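Long-range contact in SmhB (Serratia marcescens, PDB 6ZZH), which is probably one component of a tripartite alpha-helical pore-forming toxin related to the Bacillus haemolysin BL family: residues L159-R164 with R245-L250. Residues are numbered along the deposited sequence; the frame is centred on the assembly and turned at random.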
ATOM      1  N   LEU A 159      29.589   2.290   0.891  1.00 25.16           N
ATOM      2  CA  LEU A 159      28.423   1.590   0.314  1.00 24.93           C
ATOM      3  C   LEU A 159      27.359   1.427   1.395  1.00 24.28           C
ATOM      4  O   LEU A 159      26.196   1.730   1.149  1.00 22.64           O
ATOM      5  CB  LEU A 159      28.843   0.217  -0.226  1.00 25.50           C
ATOM      6  CG  LEU A 159      27.650  -0.667  -0.622  1.00 26.41           C
ATOM      7  CD1 LEU A 159      26.848  -0.018  -1.758  1.00 24.05           C
ATOM      8  CD2 LEU A 159      28.089  -2.077  -0.968  1.00 25.56           C
ATOM      9  N   GLU A 160      27.741   0.904   2.547  1.00 25.95           N
ATOM     10  CA  GLU A 160      26.792   0.585   3.627  1.00 25.62           C
ATOM     11  C   GLU A 160      26.160   1.881   4.150  1.00 26.39           C
ATOM     12  O   GLU A 160      24.935   1.902   4.436  1.00 25.84           O
ATOM     13  CB  GLU A 160      27.492  -0.247   4.695  1.00 29.69           C
ATOM     14  CG  GLU A 160      26.567  -0.572   5.845  1.00 36.78           C
ATOM     15  CD  GLU A 160      25.226  -1.255   5.540  1.00 37.45           C
ATOM     16  OE1 GLU A 160      25.039  -1.851   4.421  1.00 44.36           O
ATOM     17  OE2 GLU A 160      24.348  -1.161   6.422  1.00 35.58           O
ATOM     18  N   GLN A 161      26.940   2.935   4.270  1.00 25.52           N
ATOM     19  CA  GLN A 161      26.458   4.269   4.693  1.00 27.13           C
ATOM     20  C   GLN A 161      25.374   4.750   3.729  1.00 23.05           C
ATOM     21  O   GLN A 161      24.310   5.172   4.183  1.00 22.74           O
ATOM     22  CB  GLN A 161      27.657   5.215   4.682  1.00 31.66           C
ATOM     23  CG  GLN A 161      27.309   6.614   5.112  1.00 36.54           C
ATOM     24  CD  GLN A 161      26.909   6.544   6.548  1.00 39.36           C
ATOM     25  OE1 GLN A 161      25.850   6.013   6.897  1.00 44.24           O
ATOM     26  NE2 GLN A 161      27.770   7.117   7.377  1.00 44.44           N
ATOM     27  N   LEU A 162      25.634   4.656   2.431  1.00 22.29           N
ATOM     28  CA  LEU A 162      24.664   5.033   1.374  1.00 20.90           C
ATOM     29  C   LEU A 162      23.395   4.208   1.570  1.00 20.86           C
ATOM     30  O   LEU A 162      22.277   4.795   1.547  1.00 19.09           O
ATOM     31  CB  LEU A 162      25.305   4.774   0.004  1.00 21.73           C
ATOM     32  CG  LEU A 162      24.379   4.904  -1.206  1.00 22.09           C
ATOM     33  CD1 LEU A 162      23.696   6.258  -1.260  1.00 23.15           C
ATOM     34  CD2 LEU A 162      25.132   4.645  -2.497  1.00 22.75           C
ATOM     35  N   ASN A 163      23.545   2.889   1.772  1.00 20.34           N
ATOM     36  CA  ASN A 163      22.393   1.973   1.958  1.00 20.18           C
ATOM     37  C   ASN A 163      21.549   2.479   3.132  1.00 19.07           C
ATOM     38  O   ASN A 163      20.305   2.589   2.989  1.00 19.30           O
ATOM     39  CB  ASN A 163      22.845   0.503   2.096  1.00 20.70           C
ATOM     40  CG  ASN A 163      23.308  -0.087   0.771  1.00 21.60           C
ATOM     41  OD1 ASN A 163      23.187   0.539  -0.290  1.00 19.76           O
ATOM     42  ND2 ASN A 163      23.887  -1.284   0.816  1.00 22.35           N
ATOM     43  N   ARG A 164      22.153   2.782   4.271  1.00 19.99           N
ATOM     44  CA  ARG A 164      21.358   3.250   5.443  1.00 20.73           C
ATOM     45  C   ARG A 164      20.753   4.630   5.149  1.00 19.59           C
ATOM     46  O   ARG A 164      19.634   4.864   5.538  1.00 20.20           O
ATOM     47  CB  ARG A 164      22.227   3.270   6.693  1.00 23.90           C
ATOM     48  CG  ARG A 164      22.743   1.892   7.033  1.00 28.33           C
ATOM     49  CD  ARG A 164      23.641   1.939   8.243  1.00 37.85           C
ATOM     50  NE  ARG A 164      25.107   2.003   8.021  1.00 43.12           N
ATOM     51  CZ  ARG A 164      25.921   3.065   8.194  1.00 46.58           C
ATOM     52  NH1 ARG A 164      25.468   4.248   8.606  1.00 43.98           N
ATOM     53  NH2 ARG A 164      27.217   2.921   7.951  1.00 44.64           N
ATOM     54  N   ARG A 245      23.599  11.667  -5.485  1.00 35.74           N
ATOM     55  CA  ARG A 245      24.499  12.668  -6.100  1.00 36.52           C
ATOM     56  C   ARG A 245      25.792  12.742  -5.281  1.00 35.22           C
ATOM     57  O   ARG A 245      26.858  12.758  -5.884  1.00 34.44           O
ATOM     58  CB  ARG A 245      23.768  14.012  -6.175  1.00 42.55           C
ATOM     59  CG  ARG A 245      24.574  15.159  -6.782  1.00 46.74           C
ATOM     60  CD  ARG A 245      23.782  16.459  -6.920  1.00 50.54           C
ATOM     61  NE  ARG A 245      22.594  16.191  -7.733  1.00 58.54           N
ATOM     62  CZ  ARG A 245      21.311  16.224  -7.331  1.00 60.94           C
ATOM     63  NH1 ARG A 245      20.973  16.588  -6.104  1.00 60.76           N
ATOM     64  NH2 ARG A 245      20.356  15.919  -8.189  1.00 58.25           N
ATOM     65  N   ASP A 246      25.689  12.757  -3.954  1.00 36.05           N
ATOM     66  CA  ASP A 246      26.847  12.888  -3.030  1.00 37.59           C
ATOM     67  C   ASP A 246      27.753  11.658  -3.079  1.00 36.37           C
ATOM     68  O   ASP A 246      28.842  11.748  -2.603  1.00 37.72           O
ATOM     69  CB  ASP A 246      26.370  13.098  -1.593  1.00 39.84           C
ATOM     70  CG  ASP A 246      25.675  14.436  -1.415  1.00 41.70           C
ATOM     71  OD1 ASP A 246      25.712  15.262  -2.343  1.00 42.19           O
ATOM     72  OD2 ASP A 246      25.071  14.638  -0.366  1.00 52.11           O
ATOM     73  N   ARG A 247      27.306  10.528  -3.607  1.00 38.58           N
ATOM     74  CA  ARG A 247      28.149   9.307  -3.715  1.00 38.40           C
ATOM     75  C   ARG A 247      28.451   9.040  -5.195  1.00 41.76           C
ATOM     76  O   ARG A 247      28.420   7.869  -5.600  1.00 38.35           O
ATOM     77  CB  ARG A 247      27.454   8.104  -3.076  1.00 37.96           C
ATOM     78  CG  ARG A 247      27.694   7.957  -1.583  1.00 38.91           C
ATOM     79  CD  ARG A 247      27.341   9.187  -0.786  1.00 42.64           C
ATOM     80  NE  ARG A 247      27.021   8.750   0.565  1.00 45.01           N
ATOM     81  CZ  ARG A 247      25.815   8.774   1.142  1.00 39.42           C
ATOM     82  NH1 ARG A 247      25.703   8.328   2.378  1.00 34.86           N
ATOM     83  NH2 ARG A 247      24.759   9.305   0.554  1.00 35.85           N
ATOM     84  N   SER A 248      28.725  10.060  -6.008  1.00 45.51           N
ATOM     85  CA  SER A 248      29.104   9.823  -7.431  1.00 51.95           C
ATOM     86  C   SER A 248      30.574   9.346  -7.539  1.00 50.95           C
ATOM     87  O   SER A 248      31.015   9.108  -8.678  1.00 56.63           O
ATOM     88  CB  SER A 248      28.821  11.019  -8.301  1.00 57.34           C
ATOM     89  OG  SER A 248      29.757  12.054  -8.041  1.00 66.66           O
ATOM     90  N   GLN A 249      31.314   9.206  -6.425  1.00 47.50           N
ATOM     91  CA  GLN A 249      32.698   8.646  -6.408  1.00 51.66           C
ATOM     92  C   GLN A 249      32.630   7.112  -6.342  1.00 49.26           C
ATOM     93  O   GLN A 249      33.660   6.465  -6.577  1.00 47.07           O
ATOM     94  CB  GLN A 249      33.570   9.178  -5.257  1.00 58.75           C
ATOM     95  CG  GLN A 249      33.296   8.572  -3.879  1.00 59.01           C
ATOM     96  CD  GLN A 249      31.974   9.014  -3.301  1.00 61.73           C
ATOM     97  OE1 GLN A 249      31.290   9.895  -3.836  1.00 61.72           O
ATOM     98  NE2 GLN A 249      31.597   8.394  -2.198  1.00 47.67           N
ATOM     99  N   LEU A 250      31.482   6.548  -5.979  1.00 43.16           N
ATOM    100  CA  LEU A 250      31.270   5.081  -5.973  1.00 38.33           C
ATOM    101  C   LEU A 250      31.209   4.624  -7.420  1.00 34.54           C
ATOM    102  O   LEU A 250      30.919   5.438  -8.285  1.00 31.54           O
ATOM    103  CB  LEU A 250      29.979   4.712  -5.251  1.00 41.11           C
ATOM    104  CG  LEU A 250      30.187   4.103  -3.870  1.00 48.60           C
ATOM    105  CD1 LEU A 250      31.135   4.961  -3.046  1.00 51.73           C
ATOM    106  CD2 LEU A 250      28.851   3.915  -3.166  1.00 46.33           C
TER
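R247 reaches across to helix 156-185 and lays its guanidinium against the backbone of L162. Traced outward, R247 CB lies 4.2 Å from L162 CD2, at the outer edge of van der Waals contact. R247 CG stays beside the same leucine, 4.3 Å from L162 CB, because chi1 (-87°) sets CG beside the backbone N and chi2 (55°) bends the chain. CD and NE then run on with looser approaches; the R247 and L162 side chains lie alongside each other, running in opposite senses. At CZ contact tightens again: L162 CA sits 3.6 Å above the R247 guanidinium plane, displaced toward its rim. R247 NH1 meets Q161 CG at 3.6 Å, the methylene arriving in plane at the edge of the group, while R247 NH2 touches L162 CD1 at 3.7 Å. One face and part of the edge are thus met by carbon; the polar bonds are made just beyond these residues, NH1 in a salt bridge to D165 and NH2 in a hydrogen bond to the L243 carbonyl. Bonds from both terminal nitrogens, to D165 of helix 156-185 and L243 of helix 230-245, should restrict rotation of the group.

Two overlapping type I turns, R245 to S248 and R247 to L250, carry the chain from helix 230-245 into helix 252-300 and bring R247 and L250 against helix 156-185 in the elongated helical bundle of this HBL-family protein; L250 also touches V158. L250 CD2 meets L162 CD2 at 3.8 Å and also lies 4.2 Å from L159 CA. With CG turned away from its backbone N (chi1 171°), L162 extends toward the loop, where CD1 meets the arginine and CD2 the leucine. Both L159 and L162 pack on helix 252-300, and L159 reaches V145 and N149 of helix 99-151 as well.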